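Local coordinates for EAL domain protein (Vibrio cholerae serotype O1, PDB 6IJ2), which probably hydrolyses the bacterial second messenger c-di-GMP, and also cGAMP, as a metal-dependent EAL-type phosphodiesterase, and is held here with the product pGpG, at residues Gln211-Phe223 / Leu226-Phe239. The protein carries 1 engineered substitution. Sequence-based numbering, arbitrary orientation.
With CA (calcium ion), chain I; nucleotides of chain B.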
# COMPACT_ATOMS: atom_id res chain seq x y z
N GLN A 211 18.01 -2.66 0.08
CA GLN A 211 18.33 -3.39 1.30
C GLN A 211 17.14 -3.42 2.24
O GLN A 211 16.63 -2.34 2.61
CB GLN A 211 19.54 -2.77 1.98
CG GLN A 211 20.00 -3.48 3.21
CD GLN A 211 21.42 -3.06 3.62
OE1 GLN A 211 21.83 -1.93 3.36
NE2 GLN A 211 22.16 -3.97 4.23
N PRO A 212 16.68 -4.59 2.68
CA PRO A 212 15.54 -4.64 3.59
C PRO A 212 15.95 -4.42 5.02
O PRO A 212 17.09 -4.69 5.42
CB PRO A 212 15.00 -6.07 3.39
CG PRO A 212 16.24 -6.85 3.10
CD PRO A 212 17.13 -5.94 2.29
N LEU A 213 14.99 -3.93 5.80
CA LEU A 213 15.16 -3.71 7.23
C LEU A 213 13.84 -4.06 7.91
O LEU A 213 12.82 -3.44 7.62
CB LEU A 213 15.52 -2.25 7.50
CG LEU A 213 16.01 -1.80 8.89
CD1 LEU A 213 16.66 -0.43 8.77
CD2 LEU A 213 14.84 -1.74 9.86
N ALA A 214 13.87 -5.00 8.84
CA ALA A 214 12.65 -5.43 9.51
C ALA A 214 12.42 -4.60 10.77
O ALA A 214 13.26 -4.58 11.67
CB ALA A 214 12.73 -6.92 9.85
N GLU A 215 11.27 -3.92 10.82
CA GLU A 215 10.88 -3.08 11.95
C GLU A 215 10.08 -3.86 12.99
O GLU A 215 9.35 -4.81 12.68
CB GLU A 215 10.02 -1.89 11.50
CG GLU A 215 10.70 -0.92 10.54
CD GLU A 215 9.80 0.29 10.23
OE1 GLU A 215 10.33 1.41 10.20
OE2 GLU A 215 8.58 0.12 10.02
N GLY A 216 10.20 -3.42 14.24
CA GLY A 216 9.31 -3.89 15.29
C GLY A 216 9.49 -5.34 15.68
O GLY A 216 8.52 -5.98 16.09
N VAL A 217 10.70 -5.88 15.56
CA VAL A 217 10.98 -7.23 16.02
C VAL A 217 10.87 -7.27 17.53
O VAL A 217 11.52 -6.48 18.23
CB VAL A 217 12.37 -7.69 15.55
CG1 VAL A 217 12.68 -9.07 16.10
CG2 VAL A 217 12.42 -7.68 14.04
N GLU A 218 10.03 -8.17 18.05
CA GLU A 218 9.77 -8.25 19.48
C GLU A 218 10.18 -9.56 20.13
O GLU A 218 10.25 -9.61 21.37
CB GLU A 218 8.27 -7.99 19.76
CG GLU A 218 7.90 -6.53 19.51
CD GLU A 218 6.51 -6.16 19.96
OE1 GLU A 218 6.17 -4.96 19.90
OE2 GLU A 218 5.74 -7.05 20.38
N SER A 219 10.51 -10.60 19.37
CA SER A 219 10.84 -11.88 19.97
C SER A 219 11.99 -12.53 19.21
O SER A 219 12.23 -12.25 18.04
CB SER A 219 9.64 -12.82 19.98
OG SER A 219 9.26 -13.13 18.66
N HIS A 220 12.69 -13.43 19.91
CA HIS A 220 13.75 -14.19 19.27
C HIS A 220 13.23 -15.00 18.09
O HIS A 220 13.92 -15.15 17.08
CB HIS A 220 14.44 -15.11 20.28
CG HIS A 220 15.48 -15.99 19.66
ND1 HIS A 220 15.20 -17.26 19.19
CD2 HIS A 220 16.79 -15.78 19.40
CE1 HIS A 220 16.29 -17.79 18.68
NE2 HIS A 220 17.27 -16.91 18.79
N ALA A 221 12.02 -15.55 18.22
CA ALA A 221 11.50 -16.39 17.14
C ALA A 221 11.31 -15.60 15.86
O ALA A 221 11.58 -16.12 14.76
CB ALA A 221 10.17 -17.03 17.57
N GLU A 222 10.83 -14.36 15.97
CA GLU A 222 10.74 -13.48 14.80
C GLU A 222 12.12 -13.21 14.22
O GLU A 222 12.34 -13.34 13.01
CB GLU A 222 10.06 -12.16 15.19
CG GLU A 222 8.56 -12.28 15.45
CD GLU A 222 8.02 -11.05 16.17
OE1 GLU A 222 8.83 -10.17 16.51
OE2 GLU A 222 6.79 -10.96 16.40
N PHE A 223 13.07 -12.82 15.08
CA PHE A 223 14.43 -12.52 14.63
C PHE A 223 15.03 -13.71 13.89
O PHE A 223 15.62 -13.55 12.81
CB PHE A 223 15.30 -12.14 15.83
CG PHE A 223 16.74 -12.57 15.72
CD1 PHE A 223 17.66 -11.79 15.05
CD2 PHE A 223 17.18 -13.75 16.31
CE1 PHE A 223 19.00 -12.18 14.96
CE2 PHE A 223 18.51 -14.14 16.22
CZ PHE A 223 19.41 -13.36 15.54
N LEU A 226 13.51 -14.27 10.44
CA LEU A 226 13.91 -13.22 9.50
C LEU A 226 15.37 -13.36 9.11
O LEU A 226 15.73 -13.15 7.94
CB LEU A 226 13.64 -11.85 10.14
CG LEU A 226 12.15 -11.55 10.31
CD1 LEU A 226 11.99 -10.42 11.30
CD2 LEU A 226 11.55 -11.21 8.96
N LYS A 227 16.22 -13.75 10.05
CA LYS A 227 17.64 -13.93 9.74
C LYS A 227 17.82 -15.07 8.74
O LYS A 227 18.62 -14.96 7.80
CB LYS A 227 18.43 -14.21 11.01
CG LYS A 227 19.96 -14.28 10.79
CD LYS A 227 20.70 -14.43 12.11
CE LYS A 227 22.20 -14.67 11.90
NZ LYS A 227 22.45 -16.08 11.47
N ALA A 228 17.09 -16.16 8.93
CA ALA A 228 17.20 -17.28 8.00
C ALA A 228 16.68 -16.89 6.62
O ALA A 228 17.22 -17.34 5.60
CB ALA A 228 16.43 -18.49 8.53
N ALA A 229 15.66 -16.03 6.57
CA ALA A 229 15.08 -15.61 5.30
C ALA A 229 15.97 -14.66 4.52
O ALA A 229 15.72 -14.44 3.33
CB ALA A 229 13.70 -14.97 5.55
N GLY A 230 17.02 -14.12 5.15
CA GLY A 230 17.97 -13.27 4.47
C GLY A 230 17.95 -11.82 4.91
O GLY A 230 18.67 -11.01 4.31
N VAL A 231 17.18 -11.46 5.92
CA VAL A 231 17.20 -10.09 6.42
C VAL A 231 18.44 -9.90 7.28
O VAL A 231 18.76 -10.74 8.14
CB VAL A 231 15.94 -9.77 7.24
CG1 VAL A 231 16.03 -8.32 7.76
CG2 VAL A 231 14.65 -9.97 6.41
N GLU A 232 19.16 -8.80 7.06
CA GLU A 232 20.30 -8.48 7.90
C GLU A 232 19.99 -7.35 8.88
O GLU A 232 20.19 -7.51 10.08
CB GLU A 232 21.51 -8.10 7.03
CG GLU A 232 21.98 -9.25 6.16
CD GLU A 232 23.41 -9.06 5.69
OE1 GLU A 232 23.99 -7.99 5.96
OE2 GLU A 232 23.97 -9.99 5.06
N LEU A 233 19.44 -6.24 8.39
CA LEU A 233 19.15 -5.10 9.25
C LEU A 233 17.82 -5.29 9.96
O LEU A 233 16.79 -5.55 9.33
CB LEU A 233 19.14 -3.80 8.45
CG LEU A 233 20.40 -3.48 7.66
CD1 LEU A 233 20.26 -2.13 6.95
CD2 LEU A 233 21.60 -3.49 8.59
N MET A 234 17.83 -5.14 11.29
CA MET A 234 16.61 -5.26 12.07
C MET A 234 16.55 -4.17 13.13
O MET A 234 17.57 -3.61 13.54
CB MET A 234 16.48 -6.64 12.73
CG MET A 234 16.40 -7.78 11.71
SD MET A 234 15.94 -9.33 12.50
CE MET A 234 16.71 -10.55 11.41
N GLN A 235 15.34 -3.90 13.58
CA GLN A 235 15.06 -2.89 14.59
C GLN A 235 13.88 -3.37 15.41
O GLN A 235 12.99 -4.04 14.88
CB GLN A 235 14.77 -1.55 13.90
CG GLN A 235 14.55 -0.38 14.80
CD GLN A 235 14.33 0.90 14.02
OE1 GLN A 235 14.45 0.94 12.78
NE2 GLN A 235 13.99 1.95 14.72
N GLY A 236 13.87 -3.07 16.70
CA GLY A 236 12.72 -3.45 17.50
C GLY A 236 13.06 -3.60 18.97
O GLY A 236 14.22 -3.67 19.37
N TYR A 237 11.99 -3.66 19.77
CA TYR A 237 12.13 -3.82 21.22
C TYR A 237 12.96 -5.04 21.58
O TYR A 237 13.63 -5.04 22.62
CB TYR A 237 10.75 -3.92 21.87
CG TYR A 237 9.94 -2.64 21.88
CD1 TYR A 237 10.49 -1.42 21.50
CD2 TYR A 237 8.62 -2.65 22.30
CE1 TYR A 237 9.74 -0.25 21.52
CE2 TYR A 237 7.86 -1.50 22.31
CZ TYR A 237 8.42 -0.30 21.93
OH TYR A 237 7.66 0.85 21.95
N TYR A 238 12.93 -6.09 20.76
CA TYR A 238 13.76 -7.26 21.06
C TYR A 238 15.23 -6.88 21.18
O TYR A 238 15.96 -7.47 21.98
CB TYR A 238 13.58 -8.33 19.99
CG TYR A 238 14.47 -9.54 20.23
CD1 TYR A 238 14.28 -10.35 21.33
CD2 TYR A 238 15.50 -9.85 19.35
CE1 TYR A 238 15.10 -11.44 21.57
CE2 TYR A 238 16.33 -10.94 19.58
CZ TYR A 238 16.11 -11.74 20.69
OH TYR A 238 16.92 -12.83 20.92
N PHE A 239 15.67 -5.90 20.40
CA PHE A 239 17.06 -5.45 20.46
C PHE A 239 17.26 -4.34 21.49
O PHE A 239 18.13 -4.45 22.36
CB PHE A 239 17.51 -4.98 19.07
CG PHE A 239 17.37 -6.04 18.02
CD1 PHE A 239 18.28 -7.07 17.93
CD2 PHE A 239 16.28 -6.03 17.15
CE1 PHE A 239 18.14 -8.07 16.97
CE2 PHE A 239 16.13 -7.03 16.20
CZ PHE A 239 17.06 -8.05 16.10
CA CA I . 8.18 2.37 9.49
OP3 G B 1 7.82 3.35 11.59
P G B 1 7.49 4.54 12.32
OP1 G B 1 8.56 5.49 12.29
OP2 G B 1 6.23 4.96 11.80
O5' G B 1 7.25 4.00 13.78
C5' G B 1 8.20 4.21 14.81
C4' G B 1 7.58 3.89 16.15
O4' G B 1 7.69 2.48 16.41
C3' G B 1 8.20 4.58 17.37
O3' G B 1 7.24 5.17 18.23
C2' G B 1 8.87 3.44 18.12
O2' G B 1 8.90 3.55 19.51
C1' G B 1 7.97 2.28 17.76
N9 G B 1 8.61 0.98 17.90
C8 G B 1 9.93 0.69 17.67
N7 G B 1 10.22 -0.56 17.88
C5 G B 1 9.02 -1.13 18.26
C6 G B 1 8.71 -2.47 18.61
O6 G B 1 9.45 -3.44 18.67
N1 G B 1 7.37 -2.61 18.95
C2 G B 1 6.45 -1.60 18.93
N2 G B 1 5.21 -1.94 19.27
N3 G B 1 6.72 -0.35 18.59
C4 G B 1 8.02 -0.19 18.27
O HOH W 1 18.99 -6.51 5.45
O HOH W 2 5.99 1.57 9.48
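The Y238 ring lies with one face over the start of helix 220-229: S219 C and H220 N sit above it, both offset toward the rim, and its OH reaches the edge of the H220 ring, 3.3 Å from CD2. Y238 CG stands opposite the backbone N (chi1 178°), which swings the ring back across that turn, where E253 takes a hydrogen bond with the OH. At the edge of the F223 ring comes M234 SD, 3.9 Å from CD1, a Met-aromatic contact whose sulfur lies 76° off the ring normal. The edge of the F239 ring meets the same F223 CD1. One face of the Y237 ring covers the guanine of G1 of chain B, with C6 over the ring centre. That base is also read by polar groups: E218 OE1 accepts from N1 at 2.8 Å and more obliquely from N2, while Y237 N donates to O6 in an almost straight bond (178°). The segments form a parallel beta-alpha-beta unit, closing the EAL barrel, a TIM-barrel variant. A214 N donates to L233 O (3.0 Å) and Q235 N to A214 O; beyond the strand, V217 N uses an in-plane lone pair of Q235 O. A214 CB packs on L226 CD1 at 3.9 Å, beneath the helix. At the strand's C-terminal end E215 chelates calcium through both carboxylate oxygens, OE2 at 2.3 Å and OE1 at 2.5 Å, beside D158 and D159.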